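Local coordinates for protein type I polyketide synthase PikAII (Streptomyces venezuelae, PDB 3QP9) that probably epimerizes the alpha-substituent of a carrier-bound beta-ketoacyl intermediate, as a C2-type ketoreductase domain of a modular polyketide synthase that does not reduce the ketone, at residues A230-R235 against L509-E514; S495-F500 against R516-E521. One frame throughout, in Å; residues are numbered along the deposited sequence.

Contact 1 of 2, residues A230-R235 against L509-E514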
loop_
_atom_site.group_PDB
_atom_site.type_symbol
_atom_site.label_atom_id
_atom_site.label_comp_id
_atom_site.label_asym_id
_atom_site.label_seq_id
_atom_site.Cartn_x
_atom_site.Cartn_y
_atom_site.Cartn_z
ATOM N N ALA A 230 -14.628 -8.200 -4.402
ATOM C CA ALA A 230 -13.342 -8.637 -4.827
ATOM C C ALA A 230 -12.618 -7.533 -5.581
ATOM O O ALA A 230 -13.210 -6.744 -6.366
ATOM C CB ALA A 230 -13.475 -9.893 -5.729
ATOM N N ARG A 231 -11.329 -7.482 -5.349
ATOM C CA ARG A 231 -10.455 -6.410 -5.845
ATOM C C ARG A 231 -10.115 -6.497 -7.337
ATOM O O ARG A 231 -9.711 -7.589 -7.878
ATOM C CB ARG A 231 -9.169 -6.401 -5.009
ATOM C CG ARG A 231 -8.272 -5.115 -5.196
ATOM C CD ARG A 231 -7.367 -4.997 -3.905
ATOM N NE ARG A 231 -6.392 -3.875 -4.081
ATOM C CZ ARG A 231 -5.232 -3.946 -4.745
ATOM N NH1 ARG A 231 -4.429 -2.853 -4.792
ATOM N NH2 ARG A 231 -4.907 -5.003 -5.478
ATOM N N ARG A 232 -10.244 -5.376 -8.004
ATOM C CA ARG A 232 -10.051 -5.324 -9.479
ATOM C C ARG A 232 -9.287 -4.059 -9.827
ATOM O O ARG A 232 -9.630 -2.995 -9.308
ATOM C CB ARG A 232 -11.494 -5.239 -10.158
ATOM C CG ARG A 232 -12.313 -6.525 -10.079
ATOM C CD ARG A 232 -11.554 -7.711 -10.825
ATOM N NE ARG A 232 -12.437 -8.905 -10.891
ATOM C CZ ARG A 232 -12.457 -9.850 -9.967
ATOM N NH1 ARG A 232 -13.235 -10.903 -10.100
ATOM N NH2 ARG A 232 -11.672 -9.722 -8.900
ATOM N N LEU A 233 -8.294 -4.132 -10.699
ATOM C CA LEU A 233 -7.731 -2.939 -11.358
ATOM C C LEU A 233 -8.466 -2.658 -12.644
ATOM O O LEU A 233 -8.560 -3.518 -13.503
ATOM C CB LEU A 233 -6.238 -3.175 -11.615
ATOM C CG LEU A 233 -5.562 -1.957 -12.256
ATOM C CD1 LEU A 233 -5.347 -1.012 -11.030
ATOM C CD2 LEU A 233 -4.229 -2.482 -12.830
ATOM N N VAL A 234 -9.104 -1.495 -12.749
ATOM C CA VAL A 234 -9.826 -1.150 -13.935
ATOM C C VAL A 234 -9.348 0.188 -14.523
ATOM O O VAL A 234 -8.715 1.023 -13.848
ATOM C CB VAL A 234 -11.402 -1.058 -13.659
ATOM C CG1 VAL A 234 -11.948 -2.490 -13.145
ATOM C CG2 VAL A 234 -11.674 0.065 -12.728
ATOM N N ARG A 235 -9.713 0.465 -15.772
ATOM C CA ARG A 235 -9.408 1.805 -16.320
ATOM C C ARG A 235 -10.226 2.857 -15.636
ATOM O O ARG A 235 -11.418 2.668 -15.328
ATOM C CB ARG A 235 -9.748 1.903 -17.829
ATOM C CG ARG A 235 -8.676 1.294 -18.640
ATOM C CD ARG A 235 -8.759 1.549 -20.134
ATOM N NE ARG A 235 -7.732 0.688 -20.719
ATOM C CZ ARG A 235 -6.444 0.986 -20.798
ATOM N NH1 ARG A 235 -5.577 0.091 -21.327
ATOM N NH2 ARG A 235 -6.034 2.174 -20.367
ATOM N N LEU A 509 -6.871 -8.589 -12.772
ATOM C CA LEU A 509 -6.989 -7.937 -14.085
ATOM C C LEU A 509 -8.195 -8.490 -14.898
ATOM O O LEU A 509 -8.256 -8.272 -16.088
ATOM C CB LEU A 509 -5.670 -8.291 -14.873
ATOM C CG LEU A 509 -4.398 -7.959 -14.146
ATOM C CD1 LEU A 509 -3.138 -8.275 -14.987
ATOM C CD2 LEU A 509 -4.471 -6.392 -13.766
ATOM N N ALA A 510 -9.149 -9.165 -14.263
ATOM C CA ALA A 510 -10.255 -9.847 -14.961
ATOM C C ALA A 510 -11.160 -8.869 -15.653
ATOM O O ALA A 510 -11.816 -9.225 -16.617
ATOM C CB ALA A 510 -11.068 -10.728 -13.952
ATOM N N ASP A 511 -11.195 -7.649 -15.139
ATOM C CA ASP A 511 -12.175 -6.679 -15.612
ATOM C C ASP A 511 -11.464 -5.506 -16.386
ATOM O O ASP A 511 -11.931 -4.378 -16.505
ATOM C CB ASP A 511 -13.074 -6.224 -14.433
ATOM C CG ASP A 511 -13.970 -7.397 -13.817
ATOM O OD1 ASP A 511 -14.061 -8.554 -14.299
ATOM O OD2 ASP A 511 -14.578 -7.107 -12.781
ATOM N N LEU A 512 -10.277 -5.775 -16.882
ATOM C CA LEU A 512 -9.571 -4.814 -17.662
ATOM C C LEU A 512 -9.339 -5.397 -19.068
ATOM O O LEU A 512 -8.463 -6.243 -19.254
ATOM C CB LEU A 512 -8.230 -4.507 -16.960
ATOM C CG LEU A 512 -7.276 -3.462 -17.531
ATOM C CD1 LEU A 512 -8.115 -2.248 -17.617
ATOM C CD2 LEU A 512 -6.130 -3.213 -16.507
ATOM N N PRO A 513 -10.140 -4.972 -20.071
ATOM C CA PRO A 513 -10.104 -5.625 -21.425
ATOM C C PRO A 513 -8.755 -6.023 -22.057
ATOM O O PRO A 513 -8.604 -7.176 -22.437
ATOM C CB PRO A 513 -10.860 -4.649 -22.311
ATOM C CG PRO A 513 -11.947 -4.121 -21.328
ATOM C CD PRO A 513 -11.235 -3.973 -19.951
ATOM N N GLU A 514 -7.801 -5.096 -22.167
ATOM C CA GLU A 514 -6.515 -5.411 -22.806
ATOM C C GLU A 514 -5.782 -6.491 -22.001
ATOM O O GLU A 514 -4.966 -7.259 -22.536
ATOM C CB GLU A 514 -5.644 -4.157 -22.913
ATOM C CG GLU A 514 -6.228 -2.930 -23.621
ATOM C CD GLU A 514 -7.438 -2.157 -22.982
ATOM O OE1 GLU A 514 -8.070 -1.438 -23.800
ATOM O OE2 GLU A 514 -7.780 -2.171 -21.751
HETATM O O HOH W 1 -14.494 -10.546 -12.691
HETATM O O HOH W 2 -9.844 -6.039 -13.367
HETATM O O HOH W 3 -11.314 -1.577 -17.204
#
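Two salt bridges, a leucine cluster and three bridging waters join the end of strand 227-235 to the turn that leads into the short C-terminal helix 513-516. At the end nearest A230, R232 meets D511: NE of R232 lies 3.4 Å from OD2 of D511, a weak hydrogen bond within the salt bridge. The guanidinium and carboxylate planes stand 63° apart. A bend at chi2 (-61°) folds the R232 chain, and its NH2 donates to O of R231 at 3.1 Å, from above the carbonyl plane; with the salt bridge from NH1 to E218, this fixes the rotation of the guanidinium. Water 1 takes a hydrogen from R232 NH1 and gives one to D511 OD1.

In the middle, CD2 of L233 packs against CD2 of L509 at 4.0 Å, the two side chains running alongside each other, and also touches CD2 of L512. Water 2 links L233 O to D511 N, and water 3 links R235 N to D511 O, so that the turn is tied to the strand backbone through solvent. CD1 of L512 reaches CG of R235 at 3.7 Å. Beyond it the extended R235 chain carries NE to OE2 of E514, 3.0 Å away with an N-H...O angle of 156°. That oxygen lies in the guanidinium plane, whereas the nitrogen approaches from above the carboxylate plane; NH1 adds a weak bond to the same oxygen, and NH2 is held by S27 O.

Strand 29-36 pairs with this strand through K35, D33 and R31, and L508 hydrogen-bonds to L233. W493 of helix 493-501 touches L233, R235, L512 and E514.

Contact 2 of 2, residues S495-F500 against R516-E521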
loop_
_atom_site.group_PDB
_atom_site.type_symbol
_atom_site.label_atom_id
_atom_site.label_comp_id
_atom_site.label_asym_id
_atom_site.label_seq_id
_atom_site.Cartn_x
_atom_site.Cartn_y
_atom_site.Cartn_z
ATOM N N SER A 495 1.792 -7.837 -22.781
ATOM C CA SER A 495 3.029 -8.386 -22.186
ATOM C C SER A 495 2.892 -8.512 -20.703
ATOM O O SER A 495 3.316 -9.493 -20.119
ATOM C CB SER A 495 4.249 -7.534 -22.491
ATOM O OG SER A 495 4.410 -7.539 -23.905
ATOM N N PHE A 496 2.233 -7.531 -20.089
ATOM C CA PHE A 496 2.136 -7.541 -18.651
ATOM C C PHE A 496 1.286 -8.656 -18.052
ATOM O O PHE A 496 1.693 -9.262 -17.082
ATOM C CB PHE A 496 1.686 -6.165 -18.125
ATOM C CG PHE A 496 1.768 -6.045 -16.591
ATOM C CD1 PHE A 496 2.843 -5.415 -15.976
ATOM C CD2 PHE A 496 0.731 -6.591 -15.786
ATOM C CE1 PHE A 496 2.888 -5.358 -14.553
ATOM C CE2 PHE A 496 0.741 -6.564 -14.395
ATOM C CZ PHE A 496 1.809 -5.909 -13.746
ATOM N N ALA A 497 0.056 -8.824 -18.538
ATOM C CA ALA A 497 -0.881 -9.774 -17.948
ATOM C C ALA A 497 -0.361 -11.221 -18.037
ATOM O O ALA A 497 -0.434 -11.922 -17.047
ATOM C CB ALA A 497 -2.300 -9.630 -18.574
ATOM N N PRO A 498 0.218 -11.654 -19.177
ATOM C CA PRO A 498 0.832 -13.037 -19.097
ATOM C C PRO A 498 2.023 -13.089 -18.108
ATOM O O PRO A 498 2.114 -14.064 -17.325
ATOM C CB PRO A 498 1.216 -13.395 -20.561
ATOM C CG PRO A 498 0.276 -12.457 -21.437
ATOM C CD PRO A 498 0.169 -11.147 -20.546
ATOM N N GLY A 499 2.891 -12.060 -18.124
ATOM C CA GLY A 499 4.076 -12.048 -17.227
ATOM C C GLY A 499 3.651 -12.036 -15.740
ATOM O O GLY A 499 4.268 -12.696 -14.902
ATOM N N PHE A 500 2.577 -11.311 -15.432
ATOM C CA PHE A 500 2.048 -11.219 -14.048
ATOM C C PHE A 500 1.417 -12.554 -13.564
ATOM O O PHE A 500 1.312 -12.810 -12.391
ATOM C CB PHE A 500 0.982 -10.091 -14.005
ATOM C CG PHE A 500 0.519 -9.720 -12.591
ATOM C CD1 PHE A 500 1.406 -9.158 -11.681
ATOM C CD2 PHE A 500 -0.792 -9.908 -12.207
ATOM C CE1 PHE A 500 0.992 -8.824 -10.391
ATOM C CE2 PHE A 500 -1.221 -9.544 -10.911
ATOM C CZ PHE A 500 -0.307 -9.031 -10.011
ATOM N N ARG A 516 -7.384 -8.875 -19.793
ATOM C CA ARG A 516 -8.190 -10.128 -19.790
ATOM C C ARG A 516 -8.106 -10.818 -21.160
ATOM O O ARG A 516 -8.060 -12.055 -21.243
ATOM C CB ARG A 516 -9.669 -9.805 -19.441
ATOM C CG ARG A 516 -10.567 -10.970 -19.523
ATOM C CD ARG A 516 -10.199 -12.146 -18.553
ATOM N NE ARG A 516 -11.119 -13.320 -18.624
ATOM C CZ ARG A 516 -11.033 -14.253 -19.598
ATOM N NH1 ARG A 516 -10.093 -14.140 -20.570
ATOM N NH2 ARG A 516 -11.869 -15.283 -19.625
ATOM N N ARG A 517 -7.989 -10.039 -22.223
ATOM C CA ARG A 517 -7.960 -10.705 -23.559
ATOM C C ARG A 517 -6.627 -11.424 -23.803
ATOM O O ARG A 517 -6.487 -12.234 -24.744
ATOM C CB ARG A 517 -8.252 -9.701 -24.667
ATOM C CG ARG A 517 -9.757 -9.328 -24.652
ATOM C CD ARG A 517 -9.967 -8.033 -25.336
ATOM N NE ARG A 517 -11.299 -7.424 -25.021
ATOM C CZ ARG A 517 -11.631 -6.258 -25.509
ATOM N NH1 ARG A 517 -10.724 -5.600 -26.290
ATOM N NH2 ARG A 517 -12.821 -5.740 -25.243
ATOM N N ALA A 518 -5.632 -11.083 -22.982
ATOM C CA ALA A 518 -4.289 -11.735 -23.052
ATOM C C ALA A 518 -4.226 -12.926 -22.123
ATOM O O ALA A 518 -3.179 -13.643 -21.996
ATOM C CB ALA A 518 -3.223 -10.729 -22.679
ATOM N N LEU A 519 -5.344 -13.161 -21.473
ATOM C CA LEU A 519 -5.479 -14.289 -20.540
ATOM C C LEU A 519 -6.550 -15.370 -20.930
ATOM O O LEU A 519 -7.413 -15.162 -21.852
ATOM C CB LEU A 519 -5.684 -13.756 -19.084
ATOM C CG LEU A 519 -4.642 -12.752 -18.511
ATOM C CD1 LEU A 519 -5.068 -12.122 -17.187
ATOM C CD2 LEU A 519 -3.265 -13.380 -18.305
ATOM N N ASP A 520 -6.459 -16.509 -20.226
ATOM C CA ASP A 520 -7.379 -17.669 -20.266
ATOM C C ASP A 520 -7.919 -17.929 -18.814
ATOM O O ASP A 520 -7.245 -17.618 -17.819
ATOM C CB ASP A 520 -6.567 -18.945 -20.600
ATOM C CG ASP A 520 -6.690 -19.426 -22.071
ATOM O OD1 ASP A 520 -7.622 -18.972 -22.793
ATOM O OD2 ASP A 520 -5.823 -20.292 -22.473
ATOM N N GLU A 521 -9.098 -18.536 -18.699
ATOM C CA GLU A 521 -9.523 -19.174 -17.438
ATOM C C GLU A 521 -8.947 -20.596 -17.256
ATOM O O GLU A 521 -8.343 -21.146 -18.196
ATOM C CB GLU A 521 -11.038 -19.228 -17.384
ATOM C CG GLU A 521 -11.588 -18.511 -16.157
ATOM C CD GLU A 521 -12.885 -17.784 -16.454
ATOM O OE1 GLU A 521 -13.736 -18.336 -17.219
ATOM O OE2 GLU A 521 -13.042 -16.650 -15.935
#
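L519 carries much of this apolar contact, in which the chain beyond helix 513-516 packs against A497 and P498 of helix 493-501. Its CB starts off to the side of the helix, and chi1 of -54° sets CG beside the backbone N, turning the branched end in towards A497. CG lies 3.9 Å from CB of A497, and both methyls reach that same small side chain from one side: CD1 approaches the A497 methyl at 4.0 Å, while CD2 passes it and settles 3.4 Å from O of A497. This carbonyl belongs to the helix backbone and is hydrogen-bonded by the hydroxyl of T501, so the leucine methyl lies against a polar atom that already has a partner.

One residue earlier, CB of A518 points at the helix and meets CD of P498 at 4.0 Å. CG of P498 also comes 3.7 Å from A518 O. A type I turn from R516 to L519, closed by the bond from L519 N to R516 O, delivers the two apolar side chains one after the other. P498 has no amide hydrogen to give to the preceding helical turn, and the helix kinks there.

Next to A497, F496 packs edge-to-face with W407 in a loop and meets W493 of its own helix, 493-501.

Both contacts fasten the C-terminal end of the chain; helix 493-501 is a partner in contact 2 and borders contact 1 through W493. Contact 1 lies nearer the centre and ties the tail to strand 227-235, largely through charge pairs at its two ends, leucines between them and waters bridging the backbones. Contact 2, about 11 Å away between centres, lies farther out, buries far less surface and is van der Waals packing, with no hydrogen bond or charge pair between its segments, holding the tail to a helix. The two are joined by L509, whose CD1 packs against CB of A497 at 3.9 Å and near F500, and by R516, whose CB touches the backbone oxygens of L509 and A510.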